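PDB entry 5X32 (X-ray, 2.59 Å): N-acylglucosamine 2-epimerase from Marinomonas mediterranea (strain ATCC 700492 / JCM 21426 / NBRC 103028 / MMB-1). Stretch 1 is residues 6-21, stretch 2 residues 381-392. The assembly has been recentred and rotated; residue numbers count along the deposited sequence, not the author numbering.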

# COMPACT_ATOMS: atom_id res chain seq x y z
N PHE A 6 8.04 16.18 13.24
CA PHE A 6 7.55 15.10 12.39
C PHE A 6 8.66 14.19 11.97
O PHE A 6 8.40 13.06 11.55
CB PHE A 6 6.84 15.65 11.16
CG PHE A 6 5.61 16.43 11.47
CD1 PHE A 6 4.49 15.78 12.00
CD2 PHE A 6 5.55 17.79 11.23
CE1 PHE A 6 3.34 16.48 12.29
CE2 PHE A 6 4.40 18.50 11.51
CZ PHE A 6 3.29 17.85 12.05
N ASP A 7 9.89 14.66 12.11
CA ASP A 7 11.06 13.85 11.79
C ASP A 7 11.69 13.16 13.01
O ASP A 7 12.80 12.63 12.91
CB ASP A 7 12.09 14.71 11.05
CG ASP A 7 12.51 15.94 11.84
OD1 ASP A 7 11.63 16.57 12.47
OD2 ASP A 7 13.70 16.32 11.79
N SER A 8 10.99 13.14 14.15
CA SER A 8 11.53 12.52 15.37
C SER A 8 11.05 11.08 15.57
O SER A 8 9.92 10.74 15.22
CB SER A 8 11.19 13.37 16.61
OG SER A 8 9.80 13.45 16.87
N LYS A 9 11.91 10.24 16.12
CA LYS A 9 11.54 8.86 16.47
C LYS A 9 10.35 8.84 17.44
O LYS A 9 9.38 8.08 17.25
CB LYS A 9 12.73 8.15 17.09
CG LYS A 9 12.43 6.85 17.79
CD LYS A 9 13.70 6.03 17.96
CE LYS A 9 13.46 4.78 18.79
NZ LYS A 9 13.00 5.14 20.16
N THR A 10 10.41 9.72 18.43
CA THR A 10 9.35 9.81 19.43
C THR A 10 8.00 10.10 18.79
O THR A 10 7.01 9.41 19.11
CB THR A 10 9.64 10.88 20.47
OG1 THR A 10 10.79 10.48 21.23
CG2 THR A 10 8.50 11.01 21.42
N PHE A 11 7.96 11.10 17.90
CA PHE A 11 6.68 11.44 17.29
C PHE A 11 6.10 10.30 16.48
O PHE A 11 4.93 9.93 16.66
CB PHE A 11 6.75 12.65 16.39
CG PHE A 11 5.51 12.82 15.58
CD1 PHE A 11 4.35 13.26 16.19
CD2 PHE A 11 5.47 12.49 14.25
CE1 PHE A 11 3.18 13.41 15.48
CE2 PHE A 11 4.31 12.64 13.53
CZ PHE A 11 3.16 13.09 14.15
N LEU A 12 6.92 9.75 15.58
CA LEU A 12 6.47 8.70 14.67
C LEU A 12 5.95 7.49 15.44
O LEU A 12 4.89 6.94 15.11
CB LEU A 12 7.60 8.30 13.73
CG LEU A 12 7.91 9.41 12.71
CD1 LEU A 12 9.24 9.17 12.00
CD2 LEU A 12 6.78 9.58 11.69
N GLU A 13 6.67 7.10 16.49
CA GLU A 13 6.26 5.98 17.33
C GLU A 13 4.97 6.28 18.08
O GLU A 13 4.12 5.39 18.26
CB GLU A 13 7.37 5.64 18.31
CG GLU A 13 8.39 4.69 17.70
CD GLU A 13 9.63 4.55 18.56
OE1 GLU A 13 9.66 5.15 19.66
OE2 GLU A 13 10.56 3.81 18.14
N ALA A 14 4.83 7.54 18.52
CA ALA A 14 3.65 7.98 19.25
C ALA A 14 2.40 7.90 18.36
O ALA A 14 1.34 7.40 18.78
CB ALA A 14 3.84 9.37 19.75
N HIS A 15 2.55 8.41 17.14
CA HIS A 15 1.48 8.42 16.16
C HIS A 15 1.06 7.02 15.75
O HIS A 15 -0.15 6.72 15.63
CB HIS A 15 1.89 9.21 14.94
CG HIS A 15 0.93 9.08 13.80
ND1 HIS A 15 -0.28 9.75 13.76
CD2 HIS A 15 0.97 8.32 12.68
CE1 HIS A 15 -0.92 9.42 12.66
NE2 HIS A 15 -0.19 8.55 11.99
N ILE A 16 2.05 6.17 15.52
CA ILE A 16 1.75 4.79 15.21
C ILE A 16 1.00 4.18 16.40
O ILE A 16 -0.02 3.52 16.22
CB ILE A 16 3.00 3.95 14.91
CG1 ILE A 16 3.66 4.43 13.62
CG2 ILE A 16 2.61 2.50 14.77
CD1 ILE A 16 5.01 3.78 13.34
N GLU A 17 1.46 4.46 17.61
CA GLU A 17 0.84 3.83 18.78
C GLU A 17 -0.62 4.28 18.91
O GLU A 17 -1.49 3.46 19.25
CB GLU A 17 1.64 4.13 20.05
CG GLU A 17 0.87 3.92 21.33
CD GLU A 17 1.67 4.28 22.58
OE1 GLU A 17 1.94 5.49 22.82
OE2 GLU A 17 2.06 3.35 23.32
N LYS A 18 -0.90 5.53 18.56
CA LYS A 18 -2.27 6.01 18.73
C LYS A 18 -3.17 5.42 17.62
O LYS A 18 -4.36 5.08 17.84
CB LYS A 18 -2.32 7.54 18.78
CG LYS A 18 -3.68 8.12 19.23
CD LYS A 18 -3.71 9.67 19.28
CE LYS A 18 -4.98 10.22 19.98
NZ LYS A 18 -4.88 10.33 21.49
N THR A 19 -2.56 5.19 16.45
CA THR A 19 -3.32 4.57 15.37
C THR A 19 -3.63 3.11 15.69
O THR A 19 -4.74 2.64 15.47
CB THR A 19 -2.57 4.65 14.04
OG1 THR A 19 -2.54 6.02 13.63
CG2 THR A 19 -3.26 3.81 12.96
N MET A 20 -2.65 2.41 16.24
CA MET A 20 -2.83 1.03 16.65
C MET A 20 -3.97 0.97 17.66
O MET A 20 -4.83 0.07 17.61
CB MET A 20 -1.54 0.46 17.25
CG MET A 20 -0.54 -0.02 16.23
SD MET A 20 -1.24 -1.26 15.14
CE MET A 20 -1.26 -2.70 16.20
N ALA A 21 -3.97 1.94 18.57
CA ALA A 21 -4.96 1.96 19.65
C ALA A 21 -6.37 2.21 19.13
O ALA A 21 -7.33 1.82 19.78
CB ALA A 21 -4.60 2.98 20.68
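Stretch 2 (381-392) TMGACYEVLKTL

Residues 381-392, close to the C-terminal end of the 394-residue chain, pack against the N-terminal stretch as a helix running nearly antiparallel to it. Stretch 2 is helical from Thr381, continuing a helix that begins earlier, through most of its length; its axis approaches that of helix 9-21 to 9.8 Å, with a signed crossing angle of -156°. The antiparallel register pairs Lys9 with Leu389, Leu12 with Cys385 and Ile16 with Met382, the last two with CA-CA separations of 5.9 and 5.8 Å. No hydrogen bond crosses the contact, which buries 663 Å² summed over both sides and rests chiefly on apolar side chains.

Before the helix of stretch 1 begins, the carbonyl of Asp7 meets the far end of stretch 2, Asp7 O lying 3.7 Å from Leu392 CD1. Ser8 contributes little across the contact but caps its own helix, Ser8 OG accepting from Phe11 N at 3.2 Å. Lys9 then flanks Leu389, with 4.1 Å between Lys9 CA and Leu389 CD2; its CA-to-CB bond points sideways, and the far end of the side chain, past Leu389, forms a salt bridge with Glu13 one turn on, Lys9 NZ to Glu13 OE1 at 3.4 Å.

Leu12 is the first residue whose CA-to-CB bond points toward the partner helix. Leu12 CD1 lies 3.7 Å from Val388 CG1 and 3.8 Å from Leu392 CD1, and Leu12 CD2 lies 3.9 Å from Cys385 SG. Together with Lys9, Glu13 and Ile16 it forms the hole that receives Leu389 as a knob; on the Glu13 side the aliphatic part of the side chain lines this hole, Glu13 CG approaching Leu389 CD1 to 4.0 Å.

The CA-to-CB bond of His15 points sideways, but its ring comes nearer to stretch 2, bringing His15 CD2 to 3.6 Å from Cys385 SG, which lies oblique to the ring. Thr381 OG1 lies near the ring plane at its edge, 4.4 Å from His15 NE2.

Ile16 returns the knob, its side chain entering a hole made by Met382, Cys385, Tyr386 and Leu389. Ile16 CD1 is 3.6 Å from Cys385 CB and sits over one face of the Tyr386 ring, 3.9 Å from its centroid, a CH-pi contact. Ile16 CG2 meets Met382 SD at 3.9 Å.

One turn further, Met382 remains the partner: Thr19 CG2 lies 3.8 Å from Met382 SD, while Thr19 OG1 donates to His15 O within its own helix. Met20 closes the contact with a sulfur-to-sulfur approach, Met20 SD to Met382 SD, of 3.7 Å.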

# COMPACT_ATOMS: atom_id res chain seq x y z
N THR A 381 -0.50 4.50 6.27
CA THR A 381 0.10 5.52 7.11
C THR A 381 1.07 4.92 8.13
O THR A 381 2.16 5.48 8.39
CB THR A 381 -0.99 6.37 7.83
OG1 THR A 381 -1.51 5.66 8.95
CG2 THR A 381 -2.14 6.72 6.86
N MET A 382 0.74 3.76 8.69
CA MET A 382 1.71 3.17 9.59
C MET A 382 2.93 2.70 8.83
O MET A 382 4.05 2.90 9.30
CB MET A 382 1.11 2.04 10.41
CG MET A 382 0.23 2.55 11.51
SD MET A 382 -0.40 1.26 12.59
CE MET A 382 -1.65 0.54 11.53
N GLY A 383 2.74 2.11 7.66
CA GLY A 383 3.86 1.72 6.83
C GLY A 383 4.79 2.89 6.51
O GLY A 383 6.02 2.77 6.64
N ALA A 384 4.21 4.03 6.14
CA ALA A 384 5.02 5.21 5.81
C ALA A 384 5.84 5.64 7.01
O ALA A 384 7.07 5.88 6.88
CB ALA A 384 4.14 6.38 5.33
N CYS A 385 5.19 5.68 8.18
CA CYS A 385 5.92 6.02 9.39
C CYS A 385 7.05 5.02 9.66
O CYS A 385 8.17 5.44 9.98
CB CYS A 385 4.97 6.06 10.58
SG CYS A 385 3.75 7.38 10.55
N TYR A 386 6.78 3.72 9.50
CA TYR A 386 7.77 2.65 9.74
C TYR A 386 9.00 2.80 8.87
O TYR A 386 10.14 2.61 9.34
CB TYR A 386 7.14 1.27 9.51
CG TYR A 386 6.25 0.76 10.63
CD1 TYR A 386 6.62 0.88 11.97
CD2 TYR A 386 5.03 0.18 10.34
CE1 TYR A 386 5.79 0.41 12.99
CE2 TYR A 386 4.20 -0.27 11.34
CZ TYR A 386 4.58 -0.16 12.66
OH TYR A 386 3.73 -0.63 13.61
N GLU A 387 8.78 3.15 7.60
CA GLU A 387 9.93 3.27 6.73
C GLU A 387 10.72 4.54 7.00
O GLU A 387 11.95 4.51 6.91
CB GLU A 387 9.54 3.19 5.26
CG GLU A 387 10.77 2.86 4.44
CD GLU A 387 10.69 1.48 3.86
OE1 GLU A 387 9.69 0.77 4.11
OE2 GLU A 387 11.70 1.04 3.27
N VAL A 388 10.06 5.63 7.39
CA VAL A 388 10.86 6.77 7.80
C VAL A 388 11.68 6.36 9.04
O VAL A 388 12.86 6.70 9.15
CB VAL A 388 10.01 7.99 8.12
CG1 VAL A 388 10.89 9.11 8.67
CG2 VAL A 388 9.27 8.44 6.87
N LEU A 389 11.04 5.58 9.93
CA LEU A 389 11.66 5.14 11.17
C LEU A 389 12.92 4.30 10.94
O LEU A 389 13.85 4.36 11.74
CB LEU A 389 10.66 4.32 12.00
CG LEU A 389 9.90 5.02 13.13
CD1 LEU A 389 8.87 4.09 13.74
CD2 LEU A 389 10.88 5.54 14.17
N LYS A 390 12.93 3.49 9.90
CA LYS A 390 14.14 2.71 9.62
C LYS A 390 15.35 3.64 9.39
O LYS A 390 16.46 3.35 9.84
CB LYS A 390 13.94 1.79 8.40
CG LYS A 390 12.94 0.67 8.62
CD LYS A 390 12.77 -0.21 7.38
CE LYS A 390 14.12 -0.64 6.80
NZ LYS A 390 13.95 -1.54 5.61
N THR A 391 15.11 4.78 8.74
CA THR A 391 16.18 5.72 8.45
C THR A 391 16.68 6.47 9.69
O THR A 391 17.68 7.17 9.63
CB THR A 391 15.74 6.77 7.43
OG1 THR A 391 14.80 7.66 8.05
CG2 THR A 391 15.09 6.11 6.22
N LEU A 392 15.93 6.38 10.80
CA LEU A 392 16.37 6.99 12.06
C LEU A 392 17.01 5.96 12.98
O LEU A 392 17.61 4.98 12.52
CB LEU A 392 15.19 7.67 12.77
CG LEU A 392 14.28 8.49 11.84
CD1 LEU A 392 13.02 8.99 12.54
CD2 LEU A 392 15.06 9.64 11.28